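Local coordinates for neurotoxin (Clostridium botulinum, PDB 1ZB7), which acts as a zinc endopeptidase that enters the host cytosol and cleaves synaptobrevins-1, -2 and -3, at residues A[17-22]-A[33-38]; A[136-140]-A[151-156]. One frame throughout, in Å; residues are numbered along the deposited sequence.

Contact 1: residues A[17-22]-A[33-38]; sequences DDIIMM and YYKAFR
In the beta hairpin formed by strands 19-23 and 34-38, inside the large mixed sheet of the light chain, Ile20 pairs with Ala36 and Met22 with Tyr34 as antiparallel hydrogen-bonded pairs. Ala36 N to Ile20 O is the shortest of their backbone bonds, 2.7 Å. Ile19, Met21, Lys35 and Phe37 look out from one face; Ile20, Met22, Tyr34 and Ala36 from the other. On the first, Ile19 CG1 leans on Phe37 CD1 at 3.9 Å, and Ile19 CG2 touches the long methylene run of Lys35 at CE, 3.6 Å away. That lysine, stretched out beyond CG, carries NZ to the backbone oxygens of Tyr10 and Asp12. Met21, bent at chi2 and chi3, curls across to the partner strand, its SD beside Lys35 CA and its CE 3.5 Å from Tyr33 O. On the other face Met22 CG stands between its own backbone N and carbonyl carbon (chi1 66°), and the bent chain wraps the Ala36 methyl, with Met22 CE 3.5 Å from Ala36 CB. Where the hairpin opens, Asp18 CB lies over one face of the Arg38 guanidinium, and the Asp18 carboxylate turns to Lys6. Arg38 forms its salt bridge end-on with a single oxygen: NH1 and NH2 lie 3.0 and 3.2 Å from Asp17 OD1, the carboxylate plane turned 41° from the guanidinium.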
ATOM      1  N   ASP A  17     -29.307 -35.953   3.520  1.00 41.23           N
ATOM      2  CA  ASP A  17     -29.163 -35.272   4.780  1.00 41.21           C
ATOM      3  C   ASP A  17     -27.831 -34.495   4.733  1.00 41.74           C
ATOM      4  O   ASP A  17     -27.801 -33.258   4.512  1.00 42.17           O
ATOM      5  CB  ASP A  17     -29.175 -36.292   5.930  1.00 41.73           C
ATOM      6  CG  ASP A  17     -28.885 -35.634   7.324  1.00 46.07           C
ATOM      7  OD1 ASP A  17     -28.779 -34.398   7.473  1.00 52.83           O
ATOM      8  OD2 ASP A  17     -28.678 -36.367   8.274  1.00 53.71           O
ATOM      9  N   ASP A  18     -26.711 -35.203   4.928  1.00 41.00           N
ATOM     10  CA  ASP A  18     -25.428 -34.513   4.964  1.00 41.09           C
ATOM     11  C   ASP A  18     -24.579 -34.834   3.729  1.00 40.06           C
ATOM     12  O   ASP A  18     -23.529 -34.264   3.534  1.00 39.92           O
ATOM     13  CB  ASP A  18     -24.713 -34.750   6.301  1.00 41.48           C
ATOM     14  CG  ASP A  18     -24.424 -36.230   6.559  1.00 41.98           C
ATOM     15  OD1 ASP A  18     -24.712 -37.131   5.722  1.00 46.79           O
ATOM     16  OD2 ASP A  18     -23.840 -36.507   7.597  1.00 44.33           O
ATOM     17  N   ILE A  19     -25.101 -35.695   2.875  1.00 40.06           N
ATOM     18  CA  ILE A  19     -24.529 -35.933   1.552  1.00 40.53           C
ATOM     19  C   ILE A  19     -25.669 -35.792   0.551  1.00 40.34           C
ATOM     20  O   ILE A  19     -26.627 -36.582   0.572  1.00 41.38           O
ATOM     21  CB  ILE A  19     -23.807 -37.306   1.420  1.00 39.10           C
ATOM     22  CG1 ILE A  19     -22.721 -37.420   2.481  1.00 40.65           C
ATOM     23  CG2 ILE A  19     -23.192 -37.404   0.041  1.00 39.30           C
ATOM     24  CD1 ILE A  19     -22.018 -38.760   2.618  1.00 39.37           C
ATOM     25  N   ILE A  20     -25.604 -34.734  -0.245  1.00 39.48           N
ATOM     26  CA  ILE A  20     -26.698 -34.334  -1.091  1.00 38.69           C
ATOM     27  C   ILE A  20     -26.227 -33.861  -2.469  1.00 38.95           C
ATOM     28  O   ILE A  20     -24.996 -33.625  -2.715  1.00 38.86           O
ATOM     29  CB  ILE A  20     -27.564 -33.129  -0.398  1.00 39.16           C
ATOM     30  CG1 ILE A  20     -26.723 -31.834  -0.356  1.00 39.44           C
ATOM     31  CG2 ILE A  20     -28.041 -33.442   1.003  1.00 39.46           C
ATOM     32  CD1 ILE A  20     -27.596 -30.505  -0.011  1.00 41.83           C
ATOM     33  N   MET A  21     -27.219 -33.729  -3.358  1.00 39.73           N
ATOM     34  CA  MET A  21     -27.167 -33.010  -4.623  1.00 40.94           C
ATOM     35  C   MET A  21     -27.736 -31.626  -4.436  1.00 41.71           C
ATOM     36  O   MET A  21     -28.816 -31.454  -3.912  1.00 41.87           O
ATOM     37  CB  MET A  21     -27.920 -33.764  -5.712  1.00 41.80           C
ATOM     38  CG  MET A  21     -27.321 -35.159  -6.043  1.00 42.62           C
ATOM     39  SD  MET A  21     -25.529 -35.193  -6.397  1.00 45.86           S
ATOM     40  CE  MET A  21     -25.460 -34.569  -8.076  1.00 43.22           C
ATOM     41  N   MET A  22     -26.978 -30.625  -4.829  1.00 42.75           N
ATOM     42  CA  MET A  22     -27.357 -29.270  -4.599  1.00 44.22           C
ATOM     43  C   MET A  22     -27.040 -28.375  -5.787  1.00 43.66           C
ATOM     44  O   MET A  22     -26.123 -28.607  -6.519  1.00 42.64           O
ATOM     45  CB  MET A  22     -26.708 -28.690  -3.305  1.00 44.96           C
ATOM     46  CG  MET A  22     -25.233 -28.555  -3.360  1.00 45.67           C
ATOM     47  SD  MET A  22     -24.505 -27.192  -2.492  1.00 50.07           S
ATOM     48  CE  MET A  22     -24.820 -27.630  -0.750  1.00 46.36           C
ATOM     49  N   TYR A  33     -26.586 -29.655 -10.820  1.00 49.94           N
ATOM     50  CA  TYR A  33     -26.473 -30.138  -9.447  1.00 48.05           C
ATOM     51  C   TYR A  33     -25.182 -30.885  -9.158  1.00 47.10           C
ATOM     52  O   TYR A  33     -24.739 -31.699  -9.938  1.00 47.75           O
ATOM     53  CB  TYR A  33     -27.646 -31.077  -9.108  1.00 47.94           C
ATOM     54  CG  TYR A  33     -28.955 -30.376  -8.873  1.00 47.30           C
ATOM     55  CD1 TYR A  33     -29.402 -30.130  -7.576  1.00 46.05           C
ATOM     56  CD2 TYR A  33     -29.721 -29.933  -9.937  1.00 46.58           C
ATOM     57  CE1 TYR A  33     -30.564 -29.535  -7.335  1.00 47.62           C
ATOM     58  CE2 TYR A  33     -30.918 -29.298  -9.711  1.00 46.05           C
ATOM     59  CZ  TYR A  33     -31.331 -29.086  -8.405  1.00 47.63           C
ATOM     60  OH  TYR A  33     -32.509 -28.444  -8.133  1.00 45.62           O
ATOM     61  N   TYR A  34     -24.666 -30.675  -7.956  1.00 45.60           N
ATOM     62  CA  TYR A  34     -23.396 -31.173  -7.497  1.00 44.40           C
ATOM     63  C   TYR A  34     -23.506 -31.918  -6.187  1.00 42.92           C
ATOM     64  O   TYR A  34     -24.337 -31.584  -5.342  1.00 41.58           O
ATOM     65  CB  TYR A  34     -22.444 -29.991  -7.229  1.00 44.49           C
ATOM     66  CG  TYR A  34     -22.261 -29.030  -8.370  1.00 46.95           C
ATOM     67  CD1 TYR A  34     -21.425 -29.347  -9.455  1.00 51.52           C
ATOM     68  CD2 TYR A  34     -22.880 -27.792  -8.357  1.00 51.30           C
ATOM     69  CE1 TYR A  34     -21.263 -28.475 -10.481  1.00 52.49           C
ATOM     70  CE2 TYR A  34     -22.721 -26.901  -9.390  1.00 51.41           C
ATOM     71  CZ  TYR A  34     -21.908 -27.244 -10.445  1.00 54.73           C
ATOM     72  OH  TYR A  34     -21.734 -26.323 -11.464  1.00 56.90           O
ATOM     73  N   LYS A  35     -22.580 -32.840  -5.972  1.00 41.62           N
ATOM     74  CA  LYS A  35     -22.526 -33.690  -4.785  1.00 41.27           C
ATOM     75  C   LYS A  35     -21.820 -32.893  -3.702  1.00 40.76           C
ATOM     76  O   LYS A  35     -20.773 -32.369  -3.929  1.00 42.83           O
ATOM     77  CB  LYS A  35     -21.911 -35.053  -5.092  1.00 41.19           C
ATOM     78  CG  LYS A  35     -21.742 -35.943  -3.857  1.00 43.39           C
ATOM     79  CD  LYS A  35     -21.392 -37.385  -4.181  1.00 43.43           C
ATOM     80  CE  LYS A  35     -21.533 -38.255  -2.991  1.00 42.60           C
ATOM     81  NZ  LYS A  35     -21.153 -39.623  -3.229  1.00 41.94           N
ATOM     82  N   ALA A  36     -22.501 -32.664  -2.566  1.00 41.55           N
ATOM     83  CA  ALA A  36     -21.999 -31.832  -1.473  1.00 39.85           C
ATOM     84  C   ALA A  36     -22.047 -32.546  -0.102  1.00 37.66           C
ATOM     85  O   ALA A  36     -22.800 -33.461   0.085  1.00 37.10           O
ATOM     86  CB  ALA A  36     -22.773 -30.367  -1.467  1.00 39.92           C
ATOM     87  N   PHE A  37     -21.149 -32.149   0.791  1.00 38.62           N
ATOM     88  CA  PHE A  37     -20.849 -32.840   2.081  1.00 38.37           C
ATOM     89  C   PHE A  37     -20.912 -31.803   3.221  1.00 38.95           C
ATOM     90  O   PHE A  37     -20.225 -30.757   3.204  1.00 39.08           O
ATOM     91  CB  PHE A  37     -19.498 -33.512   2.078  1.00 37.70           C
ATOM     92  CG  PHE A  37     -19.297 -34.447   0.942  1.00 36.47           C
ATOM     93  CD1 PHE A  37     -19.444 -35.828   1.118  1.00 39.92           C
ATOM     94  CD2 PHE A  37     -19.053 -33.963  -0.317  1.00 39.33           C
ATOM     95  CE1 PHE A  37     -19.291 -36.716   0.070  1.00 35.85           C
ATOM     96  CE2 PHE A  37     -18.887 -34.850  -1.409  1.00 40.56           C
ATOM     97  CZ  PHE A  37     -19.017 -36.251  -1.183  1.00 40.62           C
ATOM     98  N   ARG A  38     -21.792 -32.078   4.172  1.00 38.92           N
ATOM     99  CA  ARG A  38     -21.945 -31.203   5.294  1.00 39.55           C
ATOM    100  C   ARG A  38     -21.032 -31.694   6.395  1.00 39.96           C
ATOM    101  O   ARG A  38     -21.384 -32.614   7.190  1.00 40.94           O
ATOM    102  CB  ARG A  38     -23.396 -31.104   5.766  1.00 38.75           C
ATOM    103  CG  ARG A  38     -23.680 -29.918   6.742  1.00 41.82           C
ATOM    104  CD  ARG A  38     -25.096 -29.843   7.387  1.00 37.49           C
ATOM    105  NE  ARG A  38     -25.317 -30.972   8.277  1.00 45.20           N
ATOM    106  CZ  ARG A  38     -26.258 -31.917   8.140  1.00 46.99           C
ATOM    107  NH1 ARG A  38     -27.114 -31.883   7.137  1.00 51.19           N
ATOM    108  NH2 ARG A  38     -26.315 -32.948   8.995  1.00 45.44           N
TER

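Contact 2: residues A[136-140]-A[151-156]; sequences VSINK and IKGLMT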
ATOM      1  N   VAL A 136     -30.507 -16.361   0.946  1.00 41.13           N
ATOM      2  CA  VAL A 136     -30.820 -17.248   2.025  1.00 40.91           C
ATOM      3  C   VAL A 136     -30.742 -18.776   1.660  1.00 41.57           C
ATOM      4  O   VAL A 136     -30.136 -19.556   2.413  1.00 42.55           O
ATOM      5  CB  VAL A 136     -32.210 -16.914   2.685  1.00 40.44           C
ATOM      6  CG1 VAL A 136     -32.604 -18.020   3.655  1.00 37.35           C
ATOM      7  CG2 VAL A 136     -32.175 -15.572   3.465  1.00 39.28           C
ATOM      8  N   SER A 137     -31.407 -19.131   0.561  1.00 41.82           N
ATOM      9  CA  SER A 137     -31.756 -20.496   0.128  1.00 42.79           C
ATOM     10  C   SER A 137     -31.210 -20.883  -1.280  1.00 43.33           C
ATOM     11  O   SER A 137     -31.186 -20.073  -2.215  1.00 42.71           O
ATOM     12  CB  SER A 137     -33.268 -20.735   0.087  1.00 42.72           C
ATOM     13  OG  SER A 137     -33.882 -20.684   1.417  1.00 47.08           O
ATOM     14  N   ILE A 138     -30.769 -22.136  -1.367  1.00 43.73           N
ATOM     15  CA  ILE A 138     -30.437 -22.860  -2.605  1.00 44.87           C
ATOM     16  C   ILE A 138     -31.374 -24.040  -2.784  1.00 45.35           C
ATOM     17  O   ILE A 138     -32.169 -24.373  -1.910  1.00 44.31           O
ATOM     18  CB  ILE A 138     -28.951 -23.365  -2.582  1.00 45.20           C
ATOM     19  CG1 ILE A 138     -28.648 -24.347  -1.427  1.00 45.28           C
ATOM     20  CG2 ILE A 138     -28.048 -22.163  -2.425  1.00 45.95           C
ATOM     21  CD1 ILE A 138     -27.270 -25.080  -1.603  1.00 48.98           C
ATOM     22  N   ASN A 139     -31.291 -24.667  -3.944  1.00 47.07           N
ATOM     23  CA  ASN A 139     -32.056 -25.875  -4.251  1.00 47.44           C
ATOM     24  C   ASN A 139     -31.257 -27.112  -3.837  1.00 46.36           C
ATOM     25  O   ASN A 139     -30.072 -27.260  -4.152  1.00 45.61           O
ATOM     26  CB  ASN A 139     -32.273 -26.040  -5.723  1.00 48.90           C
ATOM     27  CG  ASN A 139     -33.196 -24.992  -6.345  1.00 53.63           C
ATOM     28  OD1 ASN A 139     -34.232 -24.654  -5.823  1.00 53.38           O
ATOM     29  ND2 ASN A 139     -32.809 -24.536  -7.554  1.00 60.49           N
ATOM     30  N   LYS A 140     -31.952 -28.004  -3.181  1.00 46.11           N
ATOM     31  CA  LYS A 140     -31.504 -29.336  -2.843  1.00 46.84           C
ATOM     32  C   LYS A 140     -32.434 -30.350  -3.530  1.00 48.19           C
ATOM     33  O   LYS A 140     -33.666 -30.197  -3.590  1.00 47.54           O
ATOM     34  CB  LYS A 140     -31.587 -29.469  -1.309  1.00 47.41           C
ATOM     35  CG  LYS A 140     -31.796 -30.895  -0.723  1.00 47.69           C
ATOM     36  CD  LYS A 140     -31.906 -30.802   0.855  1.00 47.04           C
ATOM     37  CE  LYS A 140     -31.628 -32.157   1.495  1.00 48.40           C
ATOM     38  NZ  LYS A 140     -32.277 -32.240   2.874  1.00 50.67           N
ATOM     39  N   ILE A 151     -37.460 -31.153  -5.489  1.00 56.78           N
ATOM     40  CA  ILE A 151     -36.604 -29.990  -5.311  1.00 54.92           C
ATOM     41  C   ILE A 151     -37.113 -29.197  -4.088  1.00 52.98           C
ATOM     42  O   ILE A 151     -38.207 -28.715  -4.069  1.00 53.39           O
ATOM     43  CB  ILE A 151     -36.587 -29.070  -6.567  1.00 54.74           C
ATOM     44  CG1 ILE A 151     -36.361 -29.852  -7.861  1.00 57.36           C
ATOM     45  CG2 ILE A 151     -35.567 -27.992  -6.460  1.00 54.10           C
ATOM     46  CD1 ILE A 151     -35.088 -30.568  -7.963  1.00 59.35           C
ATOM     47  N   LYS A 152     -36.279 -29.054  -3.079  1.00 51.70           N
ATOM     48  CA  LYS A 152     -36.619 -28.442  -1.777  1.00 49.91           C
ATOM     49  C   LYS A 152     -35.612 -27.303  -1.497  1.00 47.25           C
ATOM     50  O   LYS A 152     -34.462 -27.337  -1.942  1.00 47.75           O
ATOM     51  CB  LYS A 152     -36.596 -29.556  -0.705  1.00 49.81           C
ATOM     52  CG  LYS A 152     -37.915 -30.424  -0.724  1.00 53.06           C
ATOM     53  CD  LYS A 152     -38.735 -30.312   0.615  1.00 56.90           C
ATOM     54  CE  LYS A 152     -40.248 -30.426   0.469  1.00 61.14           C
ATOM     55  NZ  LYS A 152     -40.769 -31.840   0.697  1.00 65.81           N
ATOM     56  N   GLY A 153     -36.053 -26.272  -0.839  1.00 44.21           N
ATOM     57  CA  GLY A 153     -35.202 -25.175  -0.429  1.00 44.77           C
ATOM     58  C   GLY A 153     -34.238 -25.600   0.682  1.00 44.95           C
ATOM     59  O   GLY A 153     -34.517 -26.540   1.375  1.00 45.44           O
ATOM     60  N   LEU A 154     -33.054 -24.984   0.771  1.00 44.82           N
ATOM     61  CA  LEU A 154     -32.075 -25.363   1.758  1.00 43.64           C
ATOM     62  C   LEU A 154     -31.304 -24.171   2.137  1.00 42.79           C
ATOM     63  O   LEU A 154     -30.672 -23.554   1.288  1.00 43.03           O
ATOM     64  CB  LEU A 154     -31.068 -26.464   1.254  1.00 43.48           C
ATOM     65  CG  LEU A 154     -29.916 -26.821   2.244  1.00 41.98           C
ATOM     66  CD1 LEU A 154     -30.442 -27.543   3.488  1.00 41.27           C
ATOM     67  CD2 LEU A 154     -28.836 -27.670   1.626  1.00 41.74           C
ATOM     68  N   MET A 155     -31.270 -23.920   3.442  1.00 41.79           N
ATOM     69  CA  MET A 155     -30.572 -22.796   3.991  1.00 42.21           C
ATOM     70  C   MET A 155     -29.163 -23.227   4.455  1.00 42.31           C
ATOM     71  O   MET A 155     -29.010 -24.260   5.103  1.00 42.45           O
ATOM     72  CB  MET A 155     -31.388 -22.237   5.116  1.00 42.22           C
ATOM     73  CG  MET A 155     -32.777 -21.646   4.678  1.00 46.02           C
ATOM     74  SD  MET A 155     -33.893 -21.255   6.084  1.00 56.95           S
ATOM     75  CE  MET A 155     -32.571 -20.673   7.278  1.00 59.29           C
ATOM     76  N   THR A 156     -28.138 -22.446   4.099  1.00 40.99           N
ATOM     77  CA  THR A 156     -26.798 -22.737   4.437  1.00 40.58           C
ATOM     78  C   THR A 156     -26.118 -21.441   4.874  1.00 40.01           C
ATOM     79  O   THR A 156     -26.552 -20.377   4.474  1.00 38.55           O
ATOM     80  CB  THR A 156     -26.000 -23.311   3.148  1.00 40.63           C
ATOM     81  OG1 THR A 156     -25.832 -22.303   2.146  1.00 42.43           O
ATOM     82  CG2 THR A 156     -26.726 -24.425   2.476  1.00 40.20           C
TER
HETATM   83  O   HOH W   1     -28.651 -21.678   1.233  1.00 38.99           O
HETATM   84  O   HOH W   2     -29.231 -19.200   4.786  1.00 43.59           O
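The Asn139 amide is the flat side-chain group here: Ile151 CG2 rests above its plane, 3.8 Å from Asn139 CG and 3.7 Å from OD1, while ND2 is hydrogen-bonded to Glu23. Asn139 stands on the face it shares with Ser137 and Met155. These groups belong to the hairpin of strands 137-142 and 150-155. Lys140 and Lys152 exchange two nearly straight backbone bonds, both 2.9 Å between N of one and O of the other. At Ile138 and Leu154 the exchange is uneven: Ile138 N to Leu154 O is straight at 172°, whereas the return bond from Leu154 N is bent and weak. The side chains of Ile138 and Leu154 run alongside each other, Ile138 CG1 4.2 Å from Leu154 CB. Past them, Val136 CG1 packs against Met155 CG at 3.8 Å. There water takes over the pairing. One water gives its hydrogens to Val136 O and Leu154 O and accepts from Thr156 OG1; a second, 2.6 Å from Val136 O, also donates to Thr156 O. Val136 O is thus held by two waters, which implies that solvent bridges the strands where direct backbone bonding stops.

How the contacts relate
Contacts 1 and 2 are two hairpins laid next to each other in one mixed sheet, their centres about 11 Å apart. Strand 19-23 pairs with strand 137-142, placing the four strands in the order 150-155, 137-142, 19-23, 34-38. Side chains close the seam: Ile20 CD1 meets Leu154 CD2 at 3.5 Å, and Met22 SD meets Ile138 CD1 at 3.6 Å. On the other side of the sheet, Tyr33 reaches across from contact 1, its OH 3.3 Å from Ile151 CD1 and 3.4 Å from Asn139 CB. Neither contact includes the HExxH zinc-binding motif, which lies on helix 224-239; together they build the sheet's margin ending in strand 150-155.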